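Local coordinates for protein glycoside Hydrolase (Bacteroides uniformis, PDB 5T99) that hydrolyses glycosidic bonds, probably in galactosides released during agarose breakdown by a gut symbiont, and binds the sugar mimic D-galacto-isofagomine in its barrel pocket, at residues 373-378 with 429-434; 410-415 with 443-448; 416-421 with 460-465; 469-474 with 488-493. All coordinates share one frame; numbering follows the deposited sequence.

Contact 1: residues 373-378 with 429-434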
loop_
_atom_site.group_PDB
_atom_site.type_symbol
_atom_site.label_atom_id
_atom_site.label_comp_id
_atom_site.label_asym_id
_atom_site.label_seq_id
_atom_site.Cartn_x
_atom_site.Cartn_y
_atom_site.Cartn_z
ATOM N N ASP A 373 -3.026 11.919 -10.018
ATOM C CA ASP A 373 -2.105 11.586 -11.117
ATOM C C ASP A 373 -2.178 12.586 -12.281
ATOM O O ASP A 373 -1.271 12.627 -13.118
ATOM C CB ASP A 373 -2.382 10.164 -11.616
ATOM C CG ASP A 373 -1.434 9.730 -12.710
ATOM O OD1 ASP A 373 -0.200 9.782 -12.493
ATOM O OD2 ASP A 373 -1.927 9.341 -13.795
ATOM N N GLU A 374 -3.244 13.377 -12.349
ATOM C CA GLU A 374 -3.328 14.491 -13.317
ATOM C C GLU A 374 -4.201 15.610 -12.751
ATOM O O GLU A 374 -5.014 15.363 -11.867
ATOM C CB GLU A 374 -3.878 14.001 -14.666
ATOM C CG GLU A 374 -5.295 13.452 -14.605
ATOM C CD GLU A 374 -5.799 12.931 -15.945
ATOM O OE1 GLU A 374 -5.108 12.119 -16.571
ATOM O OE2 GLU A 374 -6.902 13.315 -16.362
ATOM N N TRP A 375 -4.027 16.830 -13.259
ATOM C CA TRP A 375 -4.767 17.976 -12.740
ATOM C C TRP A 375 -5.787 18.456 -13.759
ATOM O O TRP A 375 -6.804 17.800 -13.910
ATOM C CB TRP A 375 -3.825 19.088 -12.280
ATOM C CG TRP A 375 -2.932 18.728 -11.145
ATOM C CD1 TRP A 375 -3.078 17.692 -10.264
ATOM C CD2 TRP A 375 -1.753 19.434 -10.746
ATOM N NE1 TRP A 375 -2.053 17.701 -9.352
ATOM C CE2 TRP A 375 -1.225 18.759 -9.620
ATOM C CE3 TRP A 375 -1.088 20.573 -11.232
ATOM C CZ2 TRP A 375 -0.064 19.178 -8.978
ATOM C CZ3 TRP A 375 0.059 20.994 -10.589
ATOM C CH2 TRP A 375 0.563 20.294 -9.471
ATOM N N THR A 376 -5.539 19.580 -14.445
ATOM C CA THR A 376 -6.473 20.086 -15.463
ATOM C C THR A 376 -6.188 19.495 -16.837
ATOM O O THR A 376 -7.090 19.442 -17.655
ATOM C CB THR A 376 -6.470 21.632 -15.582
ATOM O OG1 THR A 376 -5.254 22.089 -16.198
ATOM C CG2 THR A 376 -6.650 22.288 -14.206
ATOM N N LYS A 377 -4.942 19.082 -17.085
ATOM C CA LYS A 377 -4.517 18.526 -18.384
ATOM C C LYS A 377 -4.540 16.992 -18.345
ATOM O O LYS A 377 -3.941 16.380 -17.455
ATOM C CB LYS A 377 -3.095 18.979 -18.733
ATOM C CG LYS A 377 -2.906 20.475 -18.954
ATOM C CD LYS A 377 -3.399 20.930 -20.325
ATOM C CE LYS A 377 -2.470 21.958 -20.985
ATOM N NZ LYS A 377 -2.618 23.306 -20.382
ATOM N N ALA A 378 -5.199 16.393 -19.339
ATOM C CA ALA A 378 -5.423 14.937 -19.415
ATOM C C ALA A 378 -4.181 14.134 -19.789
ATOM O O ALA A 378 -3.495 14.464 -20.749
ATOM C CB ALA A 378 -6.516 14.644 -20.435
ATOM N N THR A 429 0.486 27.932 -11.115
ATOM C CA THR A 429 -0.711 28.395 -10.384
ATOM C C THR A 429 -1.574 27.254 -9.854
ATOM O O THR A 429 -2.163 27.366 -8.773
ATOM C CB THR A 429 -1.582 29.349 -11.232
ATOM O OG1 THR A 429 -2.180 28.634 -12.320
ATOM C CG2 THR A 429 -0.734 30.522 -11.769
ATOM N N VAL A 430 -1.627 26.155 -10.599
ATOM C CA VAL A 430 -2.387 24.983 -10.181
ATOM C C VAL A 430 -1.633 24.317 -9.024
ATOM O O VAL A 430 -2.248 23.921 -8.035
ATOM C CB VAL A 430 -2.656 24.003 -11.355
ATOM C CG1 VAL A 430 -3.549 22.853 -10.906
ATOM C CG2 VAL A 430 -3.315 24.717 -12.531
ATOM N N ALA A 431 -0.305 24.239 -9.121
ATOM C CA ALA A 431 0.506 23.744 -8.012
ATOM C C ALA A 431 0.331 24.579 -6.728
ATOM O O ALA A 431 0.157 24.023 -5.635
ATOM C CB ALA A 431 1.969 23.702 -8.405
ATOM N N LYS A 432 0.403 25.905 -6.855
ATOM C CA LYS A 432 0.181 26.792 -5.702
ATOM C C LYS A 432 -1.204 26.555 -5.058
ATOM O O LYS A 432 -1.322 26.417 -3.842
ATOM C CB LYS A 432 0.328 28.258 -6.113
ATOM C CG LYS A 432 0.350 29.235 -4.946
ATOM C CD LYS A 432 0.380 30.669 -5.433
ATOM C CE LYS A 432 0.413 31.653 -4.281
ATOM N NZ LYS A 432 -0.835 31.593 -3.457
ATOM N N TYR A 433 -2.227 26.492 -5.902
ATOM C CA TYR A 433 -3.602 26.256 -5.478
ATOM C C TYR A 433 -3.721 25.036 -4.561
ATOM O O TYR A 433 -4.330 25.119 -3.485
ATOM C CB TYR A 433 -4.495 26.137 -6.732
ATOM C CG TYR A 433 -5.854 25.525 -6.534
ATOM C CD1 TYR A 433 -6.845 26.183 -5.811
ATOM C CD2 TYR A 433 -6.162 24.293 -7.088
ATOM C CE1 TYR A 433 -8.110 25.618 -5.641
ATOM C CE2 TYR A 433 -7.417 23.721 -6.923
ATOM C CZ TYR A 433 -8.383 24.383 -6.198
ATOM O OH TYR A 433 -9.627 23.802 -6.059
ATOM N N LEU A 434 -3.127 23.923 -4.985
ATOM C CA LEU A 434 -3.146 22.684 -4.203
ATOM C C LEU A 434 -2.250 22.768 -2.976
ATOM O O LEU A 434 -2.616 22.279 -1.920
ATOM C CB LEU A 434 -2.728 21.483 -5.061
ATOM C CG LEU A 434 -3.668 21.183 -6.227
ATOM C CD1 LEU A 434 -3.027 20.187 -7.185
ATOM C CD2 LEU A 434 -5.030 20.690 -5.736
#
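W375 lays its indole against V430, A431 and L434, three residues on one side of helix 427-441, and carries most of this contact. The clearest directional element is a CH-pi interaction: L434 CD1 stands over a face of the indole, 3.6 Å from the centroid of the W375 five-membered ring and 24° off the ring normal. The methyl is shifted toward the rim, nearest to CE2 and NE1.

Simple apolar packing accounts for the six-membered half. V430 CG1 comes within 3.4 Å of W375 CE3, while A431 CB lies 3.8 Å from W375 CH2. Because CG1 is anti to the backbone N of V430 (chi1 -175°), this branch is the one that meets the indole; CG2 only brushes T376 CG2 at 4.5 Å. In the TIM barrel the loop after strand 366-370 thus packs on the helix that follows the neighbouring strand, 409-416.

Polar bonding comes from outside the pair. W375 NE1 donates to the carbonyl oxygen of I414, which ties the indole to that strand as well as to the helix. F388 of helix 388-403 packs on both T376 and V430.

Contact 2: residues 410-415 with 443-448. With EDO (1,2-ethanediol), chain J.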
loop_
_atom_site.group_PDB
_atom_site.type_symbol
_atom_site.label_atom_id
_atom_site.label_comp_id
_atom_site.label_asym_id
_atom_site.label_seq_id
_atom_site.Cartn_x
_atom_site.Cartn_y
_atom_site.Cartn_z
ATOM N N ILE A 410 4.004 11.809 6.449
ATOM C CA ILE A 410 4.937 12.923 6.629
ATOM C C ILE A 410 4.885 13.978 5.541
ATOM O O ILE A 410 5.417 15.065 5.755
ATOM C CB ILE A 410 6.403 12.447 6.812
ATOM C CG1 ILE A 410 6.884 11.581 5.629
ATOM C CG2 ILE A 410 6.523 11.682 8.123
ATOM C CD1 ILE A 410 8.383 11.374 5.583
ATOM N N MET A 411 4.288 13.681 4.391
ATOM C CA MET A 411 4.109 14.672 3.340
ATOM C C MET A 411 2.756 14.503 2.641
ATOM O O MET A 411 2.205 13.410 2.601
ATOM C CB MET A 411 5.212 14.557 2.295
ATOM C CG MET A 411 6.637 14.546 2.814
ATOM S SD MET A 411 7.769 14.778 1.425
ATOM C CE MET A 411 9.331 14.215 2.097
ATOM N N TRP A 412 2.232 15.599 2.103
ATOM C CA TRP A 412 1.091 15.583 1.196
ATOM C C TRP A 412 1.615 15.796 -0.223
ATOM O O TRP A 412 2.080 16.886 -0.554
ATOM C CB TRP A 412 0.094 16.689 1.551
ATOM C CG TRP A 412 -0.357 16.675 2.970
ATOM C CD1 TRP A 412 -0.032 17.577 3.934
ATOM C CD2 TRP A 412 -1.202 15.707 3.595
ATOM N NE1 TRP A 412 -0.633 17.242 5.113
ATOM C CE2 TRP A 412 -1.356 16.096 4.937
ATOM C CE3 TRP A 412 -1.852 14.550 3.145
ATOM C CZ2 TRP A 412 -2.135 15.369 5.847
ATOM C CZ3 TRP A 412 -2.629 13.825 4.043
ATOM C CH2 TRP A 412 -2.763 14.236 5.380
ATOM N N SER A 413 1.573 14.756 -1.058
ATOM C CA SER A 413 2.009 14.881 -2.456
ATOM C C SER A 413 0.798 15.286 -3.297
ATOM O O SER A 413 -0.178 14.537 -3.384
ATOM C CB SER A 413 2.624 13.577 -2.962
ATOM O OG SER A 413 3.177 13.726 -4.261
ATOM N N ILE A 414 0.867 16.475 -3.899
ATOM C CA ILE A 414 -0.271 17.054 -4.636
ATOM C C ILE A 414 -0.469 16.508 -6.050
ATOM O O ILE A 414 -1.525 16.720 -6.663
ATOM C CB ILE A 414 -0.216 18.608 -4.711
ATOM C CG1 ILE A 414 1.123 19.105 -5.265
ATOM C CG2 ILE A 414 -0.503 19.210 -3.342
ATOM C CD1 ILE A 414 1.115 20.556 -5.689
ATOM N N GLY A 415 0.530 15.826 -6.578
ATOM C CA GLY A 415 0.413 15.251 -7.897
ATOM C C GLY A 415 1.650 14.487 -8.317
ATOM O O GLY A 415 2.726 14.610 -7.714
ATOM N N PRO A 443 -0.771 22.403 8.347
ATOM C CA PRO A 443 0.599 22.932 8.288
ATOM C C PRO A 443 1.647 22.098 9.033
ATOM O O PRO A 443 2.815 22.454 8.971
ATOM C CB PRO A 443 0.470 24.316 8.922
ATOM C CG PRO A 443 -0.687 24.186 9.846
ATOM C CD PRO A 443 -1.647 23.243 9.184
ATOM N N THR A 444 1.249 21.007 9.702
ATOM C CA THR A 444 2.200 20.145 10.440
ATOM C C THR A 444 2.960 19.146 9.559
ATOM O O THR A 444 3.775 18.363 10.074
ATOM C CB THR A 444 1.511 19.334 11.567
ATOM O OG1 THR A 444 0.765 18.252 11.005
ATOM C CG2 THR A 444 0.599 20.224 12.404
ATOM N N ARG A 445 2.666 19.152 8.257
ATOM C CA ARG A 445 3.295 18.260 7.292
ATOM C C ARG A 445 3.526 19.020 5.997
ATOM O O ARG A 445 2.636 19.741 5.549
ATOM C CB ARG A 445 2.383 17.074 7.002
ATOM C CG ARG A 445 2.194 16.106 8.162
ATOM C CD ARG A 445 1.291 14.957 7.739
ATOM N NE ARG A 445 0.955 14.045 8.832
ATOM C CZ ARG A 445 0.033 14.253 9.772
ATOM N NH1 ARG A 445 -0.691 15.366 9.809
ATOM N NH2 ARG A 445 -0.159 13.320 10.705
ATOM N N PRO A 446 4.717 18.869 5.390
ATOM C CA PRO A 446 4.995 19.584 4.140
ATOM C C PRO A 446 4.260 19.043 2.927
ATOM O O PRO A 446 3.921 17.859 2.885
ATOM C CB PRO A 446 6.502 19.392 3.958
ATOM C CG PRO A 446 6.813 18.152 4.708
ATOM C CD PRO A 446 5.939 18.221 5.912
ATOM N N SER A 447 4.013 19.924 1.956
ATOM C CA SER A 447 3.537 19.525 0.640
ATOM C C SER A 447 4.715 19.098 -0.226
ATOM O O SER A 447 5.847 19.535 -0.030
ATOM C CB SER A 447 2.819 20.687 -0.034
ATOM O OG SER A 447 3.689 21.789 -0.234
ATOM N N THR A 448 4.435 18.252 -1.203
ATOM C CA THR A 448 5.436 17.821 -2.161
ATOM C C THR A 448 4.751 17.479 -3.483
ATOM O O THR A 448 3.522 17.574 -3.605
ATOM C CB THR A 448 6.232 16.617 -1.600
ATOM O OG1 THR A 448 7.369 16.319 -2.428
ATOM C CG2 THR A 448 5.344 15.392 -1.486
HETATM C C1 EDO J . -0.112 13.557 14.180
HETATM O O1 EDO J . -1.214 14.319 13.624
HETATM C C2 EDO J . -0.521 12.715 15.394
HETATM O O2 EDO J . -0.380 11.296 15.162
#
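The W412 indole and the R445 guanidinium are the flat groups, their planes 63° apart. They do not stack: the arginine's aliphatic part passes the indole, with R445 CB 3.6 Å from W412 NE1 and R445 CD 3.9 Å from W412 CZ2. Edge-on to the guanidinium, close to its plane, are I410 N and O1 of a 1,2-ethanediol; R445 NH2 donates weakly to that oxygen, at 3.3 Å. D442 accepts from both W412 NE1 and R445 NH1, the latter as a salt bridge.

Beyond the turn the chains pair as parallel strands, the two ends of a beta-alpha-beta unit through helix 427-441. W412 N donates to P446 O (2.9 Å, 162°), T448 N to W412 O (2.8 Å) and I414 N to T448 O (2.9 Å). W412 and S447 share the face turned to that helix. On the face of S413 and T448, T448 CG2 rests 3.6 Å from S413 CB and 3.8 Å from M411 SD. The hydroxyls there have partners farther round the barrel: S413 OG bonds to E370, T448 OG1 to I468 O and Y491 OH. The chemistry implies a pairing set by main-chain bonds, with one carboxylate, D442, tying the indole N-H to the arginine.

Contact 3: residues 416-421 with 460-465. With GIF (D-galacto-isofagomine), chain C; EDO (1,2-ethanediol), chain P.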
loop_
_atom_site.group_PDB
_atom_site.type_symbol
_atom_site.label_atom_id
_atom_site.label_comp_id
_atom_site.label_asym_id
_atom_site.label_seq_id
_atom_site.Cartn_x
_atom_site.Cartn_y
_atom_site.Cartn_z
ATOM N N ASN A 416 1.482 13.707 -9.375
ATOM C CA ASN A 416 2.566 12.937 -9.961
ATOM C C ASN A 416 2.670 13.184 -11.452
ATOM O O ASN A 416 1.704 12.952 -12.187
ATOM C CB ASN A 416 2.332 11.454 -9.719
ATOM C CG ASN A 416 3.243 10.594 -10.552
ATOM O OD1 ASN A 416 4.441 10.504 -10.280
ATOM N ND2 ASN A 416 2.689 9.976 -11.595
ATOM N N GLU A 417 3.843 13.634 -11.891
ATOM C CA GLU A 417 4.172 13.794 -13.325
ATOM C C GLU A 417 3.134 14.584 -14.122
ATOM O O GLU A 417 2.869 14.278 -15.281
ATOM C CB GLU A 417 4.401 12.418 -13.978
ATOM C CG GLU A 417 5.484 11.597 -13.305
ATOM C CD GLU A 417 5.902 10.377 -14.100
ATOM O OE1 GLU A 417 5.066 9.792 -14.824
ATOM O OE2 GLU A 417 7.074 9.992 -13.984
ATOM N N ILE A 418 2.539 15.587 -13.496
ATOM C CA ILE A 418 1.432 16.317 -14.114
ATOM C C ILE A 418 1.868 17.132 -15.336
ATOM O O ILE A 418 2.974 17.665 -15.369
ATOM C CB ILE A 418 0.649 17.186 -13.096
ATOM C CG1 ILE A 418 1.448 18.418 -12.595
ATOM C CG2 ILE A 418 0.087 16.309 -11.984
ATOM C CD1 ILE A 418 2.674 18.202 -11.727
ATOM N N LEU A 419 0.999 17.210 -16.343
ATOM C CA LEU A 419 1.343 17.876 -17.618
ATOM C C LEU A 419 1.574 19.397 -17.487
ATOM O O LEU A 419 2.297 19.995 -18.299
ATOM C CB LEU A 419 0.289 17.572 -18.692
ATOM C CG LEU A 419 0.504 16.266 -19.477
ATOM C CD1 LEU A 419 0.920 15.093 -18.593
ATOM C CD2 LEU A 419 -0.746 15.921 -20.276
ATOM N N GLU A 420 1.003 19.991 -16.435
ATOM C CA GLU A 420 1.194 21.406 -16.110
ATOM C C GLU A 420 2.665 21.786 -15.861
ATOM O O GLU A 420 3.005 22.965 -15.924
ATOM C CB GLU A 420 0.315 21.821 -14.906
ATOM C CG GLU A 420 -1.191 21.910 -15.193
ATOM C CD GLU A 420 -1.939 20.567 -15.219
ATOM O OE1 GLU A 420 -1.313 19.477 -15.107
ATOM O OE2 GLU A 420 -3.183 20.592 -15.363
ATOM N N GLN A 421 3.537 20.808 -15.609
ATOM C CA GLN A 421 4.986 21.045 -15.599
ATOM C C GLN A 421 5.499 21.804 -16.840
ATOM O O GLN A 421 6.412 22.635 -16.728
ATOM C CB GLN A 421 5.750 19.721 -15.517
ATOM C CG GLN A 421 5.670 18.987 -14.194
ATOM C CD GLN A 421 6.246 17.602 -14.331
ATOM O OE1 GLN A 421 7.406 17.364 -13.990
ATOM N NE2 GLN A 421 5.463 16.694 -14.890
ATOM N N ASN A 460 10.070 26.873 -14.496
ATOM C CA ASN A 460 8.744 27.455 -14.625
ATOM C C ASN A 460 8.076 27.802 -13.279
ATOM O O ASN A 460 6.848 27.910 -13.208
ATOM C CB ASN A 460 7.834 26.493 -15.397
ATOM C CG ASN A 460 8.346 26.169 -16.790
ATOM O OD1 ASN A 460 9.275 26.788 -17.284
ATOM N ND2 ASN A 460 7.735 25.172 -17.421
ATOM N N ASN A 461 8.866 27.950 -12.210
ATOM C CA ASN A 461 8.341 28.399 -10.907
ATOM C C ASN A 461 7.311 27.435 -10.281
ATOM O O ASN A 461 6.527 27.860 -9.458
ATOM C CB ASN A 461 7.759 29.823 -11.060
ATOM C CG ASN A 461 7.605 30.567 -9.745
ATOM O OD1 ASN A 461 8.432 30.472 -8.826
ATOM N ND2 ASN A 461 6.537 31.339 -9.662
ATOM N N MET A 462 7.324 26.146 -10.660
ATOM C CA MET A 462 6.384 25.146 -10.111
ATOM C C MET A 462 6.942 24.454 -8.871
ATOM O O MET A 462 6.281 24.400 -7.840
ATOM C CB MET A 462 5.999 24.085 -11.148
ATOM C CG MET A 462 5.025 23.038 -10.611
ATOM S SD MET A 462 4.425 21.835 -11.822
ATOM C CE MET A 462 3.107 22.756 -12.606
ATOM N N ALA A 463 8.151 23.905 -8.992
ATOM C CA ALA A 463 8.863 23.245 -7.879
ATOM C C ALA A 463 8.939 24.095 -6.593
ATOM O O ALA A 463 8.951 23.560 -5.483
ATOM C CB ALA A 463 10.260 22.851 -8.329
ATOM N N GLN A 464 8.941 25.415 -6.758
ATOM C CA GLN A 464 9.009 26.344 -5.646
ATOM C C GLN A 464 7.676 26.521 -4.895
ATOM O O GLN A 464 7.658 27.121 -3.829
ATOM C CB GLN A 464 9.502 27.711 -6.147
ATOM C CG GLN A 464 10.944 27.739 -6.668
ATOM C CD GLN A 464 11.134 27.172 -8.078
ATOM O OE1 GLN A 464 10.174 26.882 -8.795
ATOM N NE2 GLN A 464 12.391 26.992 -8.467
ATOM N N GLN A 465 6.575 26.015 -5.442
ATOM C CA GLN A 465 5.250 26.186 -4.843
ATOM C C GLN A 465 4.909 25.137 -3.800
ATOM O O GLN A 465 3.939 25.290 -3.087
ATOM C CB GLN A 465 4.173 26.142 -5.925
ATOM C CG GLN A 465 4.340 27.161 -7.030
ATOM C CD GLN A 465 4.394 28.592 -6.525
ATOM O OE1 GLN A 465 3.687 28.975 -5.594
ATOM N NE2 GLN A 465 5.250 29.382 -7.139
HETATM C C GIF C . 4.736 7.046 -13.284
HETATM N N GIF C . 6.118 7.108 -13.734
HETATM O O GIF C . 8.033 3.589 -15.558
HETATM C C1 GIF C . 4.371 5.621 -12.916
HETATM O O1 GIF C . 3.983 4.906 -15.177
HETATM C C2 GIF C . 4.767 4.639 -14.016
HETATM O O2 GIF C . 2.965 5.541 -12.692
HETATM C C3 GIF C . 6.249 4.746 -14.360
HETATM C C4 GIF C . 6.609 6.180 -14.737
HETATM C C5 GIF C . 6.615 3.792 -15.499
HETATM C C1 EDO P . 9.801 9.764 -16.537
HETATM O O1 EDO P . 10.726 10.797 -16.947
HETATM C C2 EDO P . 8.747 9.512 -17.606
HETATM O O2 EDO P . 7.624 8.868 -16.997
#
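This is a loop-to-loop contact, mainly apolar with one hydrogen bond, in which M462 and N460 meet I418, E420 and Q421 beyond the C-terminal end of a TIM-barrel strand. Segment 416-421 leaves strand 409-416, whereas 460-465 runs from helix 456-459 toward strand 468-472. N416, which ends the strand, and E417 just after it are part of the pocket that holds D-galacto-isofagomine; E417 OE2 accepts a weak bond from the ligand nitrogen at 3.0 Å.

M462 supplies the apolar element. Its chain runs extended through CG and SD, then bends (chi3 -82°), which turns the terminal methyl onto the turn: M462 CE lies 3.3 Å from E420 O and 3.7 Å from E420 CB. The sulfur sits beside two more side chains, with M462 SD 3.9 Å from Q421 CG and 4.0 Å from I418 CD1. A431 and F451 add their packing around the same methionine.

N460 supplies the polar element: its ND2 donates to Q421 O at 2.9 Å, a bond bent to 135° at the hydrogen. E420 turns its carboxylate elsewhere, to T376 OG1 and K377 N. The amide of Q421 is held from several sides, since OE1 accepts from Y453 N and NE2 is bonded to N452 OD1. That same NE2 folds back on its own turn and donates to I418 O at 2.7 Å, arriving above one face of the carbonyl plane while Q421 N approaches the oxygen from the opposite face.

Contact 4: residues 469-474 with 488-493. With GIF (D-galacto-isofagomine), chain C.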
loop_
_atom_site.group_PDB
_atom_site.type_symbol
_atom_site.label_atom_id
_atom_site.label_comp_id
_atom_site.label_asym_id
_atom_site.label_seq_id
_atom_site.Cartn_x
_atom_site.Cartn_y
_atom_site.Cartn_z
ATOM N N ALA A 469 10.607 19.345 -3.140
ATOM C CA ALA A 469 10.534 18.915 -4.539
ATOM C C ALA A 469 11.025 17.465 -4.715
ATOM O O ALA A 469 12.145 17.121 -4.299
ATOM C CB ALA A 469 11.350 19.856 -5.419
ATOM N N GLY A 470 10.185 16.632 -5.327
ATOM C CA GLY A 470 10.571 15.282 -5.712
ATOM C C GLY A 470 10.925 15.196 -7.190
ATOM O O GLY A 470 10.180 15.701 -8.022
ATOM N N MET A 471 12.046 14.547 -7.515
ATOM C CA MET A 471 12.436 14.291 -8.912
ATOM C C MET A 471 12.193 12.835 -9.311
ATOM O O MET A 471 12.612 11.911 -8.607
ATOM C CB MET A 471 13.913 14.623 -9.121
ATOM C CG MET A 471 14.256 16.067 -8.832
ATOM S SD MET A 471 15.978 16.425 -9.170
ATOM C CE MET A 471 15.907 16.737 -10.920
ATOM N N ASN A 472 11.527 12.639 -10.447
ATOM C CA ASN A 472 11.329 11.308 -11.020
ATOM C C ASN A 472 12.365 11.023 -12.097
ATOM O O ASN A 472 12.375 11.686 -13.129
ATOM C CB ASN A 472 9.935 11.190 -11.621
ATOM C CG ASN A 472 8.856 11.155 -10.577
ATOM O OD1 ASN A 472 9.081 11.531 -9.420
ATOM N ND2 ASN A 472 7.675 10.673 -10.963
ATOM N N TYR A 473 13.239 10.051 -11.833
ATOM C CA TYR A 473 14.219 9.507 -12.803
ATOM C C TYR A 473 15.251 10.513 -13.314
ATOM O O TYR A 473 15.502 10.589 -14.521
ATOM C CB TYR A 473 13.502 8.836 -13.970
ATOM C CG TYR A 473 12.438 7.867 -13.520
ATOM C CD1 TYR A 473 12.779 6.615 -12.988
ATOM C CD2 TYR A 473 11.087 8.199 -13.612
ATOM C CE1 TYR A 473 11.800 5.722 -12.570
ATOM C CE2 TYR A 473 10.111 7.314 -13.196
ATOM C CZ TYR A 473 10.480 6.078 -12.682
ATOM O OH TYR A 473 9.516 5.219 -12.277
ATOM N N LYS A 474 15.858 11.264 -12.391
ATOM C CA LYS A 474 16.824 12.308 -12.757
ATOM C C LYS A 474 18.133 12.298 -11.944
ATOM O O LYS A 474 18.671 13.376 -11.636
ATOM C CB LYS A 474 16.150 13.688 -12.621
ATOM C CG LYS A 474 14.907 13.882 -13.468
ATOM C CD LYS A 474 15.223 13.949 -14.956
ATOM C CE LYS A 474 13.944 14.095 -15.763
ATOM N NZ LYS A 474 13.126 12.848 -15.759
ATOM N N LEU A 488 16.028 24.659 -2.677
ATOM C CA LEU A 488 14.969 23.645 -2.701
ATOM C C LEU A 488 15.376 22.391 -1.902
ATOM O O LEU A 488 16.447 21.841 -2.137
ATOM C CB LEU A 488 14.654 23.224 -4.131
ATOM C CG LEU A 488 14.124 24.305 -5.055
ATOM C CD1 LEU A 488 13.996 23.721 -6.452
ATOM C CD2 LEU A 488 12.795 24.845 -4.544
ATOM N N PRO A 489 14.517 21.938 -0.963
ATOM C CA PRO A 489 14.703 20.593 -0.411
ATOM C C PRO A 489 14.299 19.559 -1.461
ATOM O O PRO A 489 13.300 19.776 -2.174
ATOM C CB PRO A 489 13.751 20.559 0.793
ATOM C CG PRO A 489 13.327 21.974 1.030
ATOM C CD PRO A 489 13.400 22.647 -0.305
ATOM N N LEU A 490 15.062 18.459 -1.551
ATOM C CA LEU A 490 14.968 17.512 -2.666
ATOM C C LEU A 490 15.004 16.053 -2.229
ATOM O O LEU A 490 15.618 15.702 -1.216
ATOM C CB LEU A 490 16.103 17.760 -3.676
ATOM C CG LEU A 490 16.020 19.069 -4.462
ATOM C CD1 LEU A 490 17.391 19.515 -4.936
ATOM C CD2 LEU A 490 15.078 18.946 -5.642
ATOM N N TYR A 491 14.335 15.210 -3.007
ATOM C CA TYR A 491 14.456 13.766 -2.891
ATOM C C TYR A 491 14.080 13.138 -4.226
ATOM O O TYR A 491 13.538 13.807 -5.097
ATOM C CB TYR A 491 13.571 13.220 -1.744
ATOM C CG TYR A 491 12.100 13.326 -2.012
ATOM C CD1 TYR A 491 11.352 12.223 -2.414
ATOM C CD2 TYR A 491 11.455 14.540 -1.885
ATOM C CE1 TYR A 491 9.993 12.342 -2.674
ATOM C CE2 TYR A 491 10.108 14.667 -2.152
ATOM C CZ TYR A 491 9.381 13.571 -2.555
ATOM O OH TYR A 491 8.042 13.719 -2.823
ATOM N N GLY A 492 14.377 11.856 -4.387
ATOM C CA GLY A 492 13.975 11.118 -5.574
ATOM C C GLY A 492 12.595 10.550 -5.354
ATOM O O GLY A 492 12.439 9.525 -4.684
ATOM N N SER A 493 11.580 11.208 -5.905
ATOM C CA SER A 493 10.194 10.749 -5.719
ATOM C C SER A 493 9.859 9.474 -6.484
ATOM O O SER A 493 8.917 8.774 -6.120
ATOM C CB SER A 493 9.192 11.856 -6.041
ATOM O OG SER A 493 9.584 12.606 -7.171
HETATM C C GIF C . 4.736 7.046 -13.284
HETATM N N GIF C . 6.118 7.108 -13.734
HETATM O O GIF C . 8.033 3.589 -15.558
HETATM C C1 GIF C . 4.371 5.621 -12.916
HETATM O O1 GIF C . 3.983 4.906 -15.177
HETATM C C2 GIF C . 4.767 4.639 -14.016
HETATM O O2 GIF C . 2.965 5.541 -12.692
HETATM C C3 GIF C . 6.249 4.746 -14.360
HETATM C C4 GIF C . 6.609 6.180 -14.737
HETATM C C5 GIF C . 6.615 3.792 -15.499
#
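Two neighbouring parallel strands of the TIM barrel, 468-472 and 490-495, meet here through A469-N472 and P489-S493; helix 478-484 connects them as a beta-alpha-beta unit. Main-chain bonds set the register. A469 N donates to P489 O at 2.9 Å, Y491 N to A469 O at 3.2 Å, and M471 N to Y491 O at 2.9 Å, this last one nearly straight (167°). Farther along, the pairing relaxes: S493 N reaches M471 O only weakly, where the second chain turns a corner.

Side chains divide between the two faces. On the face toward helices 456-459 and 478-484, A469 CB touches L490 CD2 at 3.8 Å, with M471 alongside. On the other, the Y491 ring extends across to the neighbouring strand and turns a face to G470, which has no side chain to hold it off. G470 CA makes a CH-pi contact over the ring face, 3.9 Å from the Y491 centroid and 21° off the normal.

At the end nearer the pocket, S493 OG donates to N472 OD1; the modelled 2.5 Å is short and its exact length is doubtful. N472 ND2 bonds to E417 OE2. Just past it, Y473 carries the chain to D-galacto-isofagomine, its OH 3.9 Å from ligand C3 and bonded to E494 and S497. The chemistry of N472 is thus consistent with a second-shell group that steadies the ligand-contacting E417; the serine bond to its oxygen may assist, though its length is uncertain.

All four contacts are buried parts of one barrel, though contacts 1 and 3 include partly exposed residues. Contacts 2 and 4 lie in the strand wall and depend on parallel main-chain bonding; they share a sheet and meet inside the barrel through T448 OG1 and Y491 OH. Contacts 1 and 3 belong to loops of the barrel, and in contact 1 to a helix, where one large side chain, W375 or M462, does most of the packing, and the carboxylate of E420 joins the two. Helix 427-441 bridges the strands of contact 2. Pocket chemistry is concentrated in contacts 3 and 4, linked by E417 and N472; the W375 side chain is about 13 Å from the ligand.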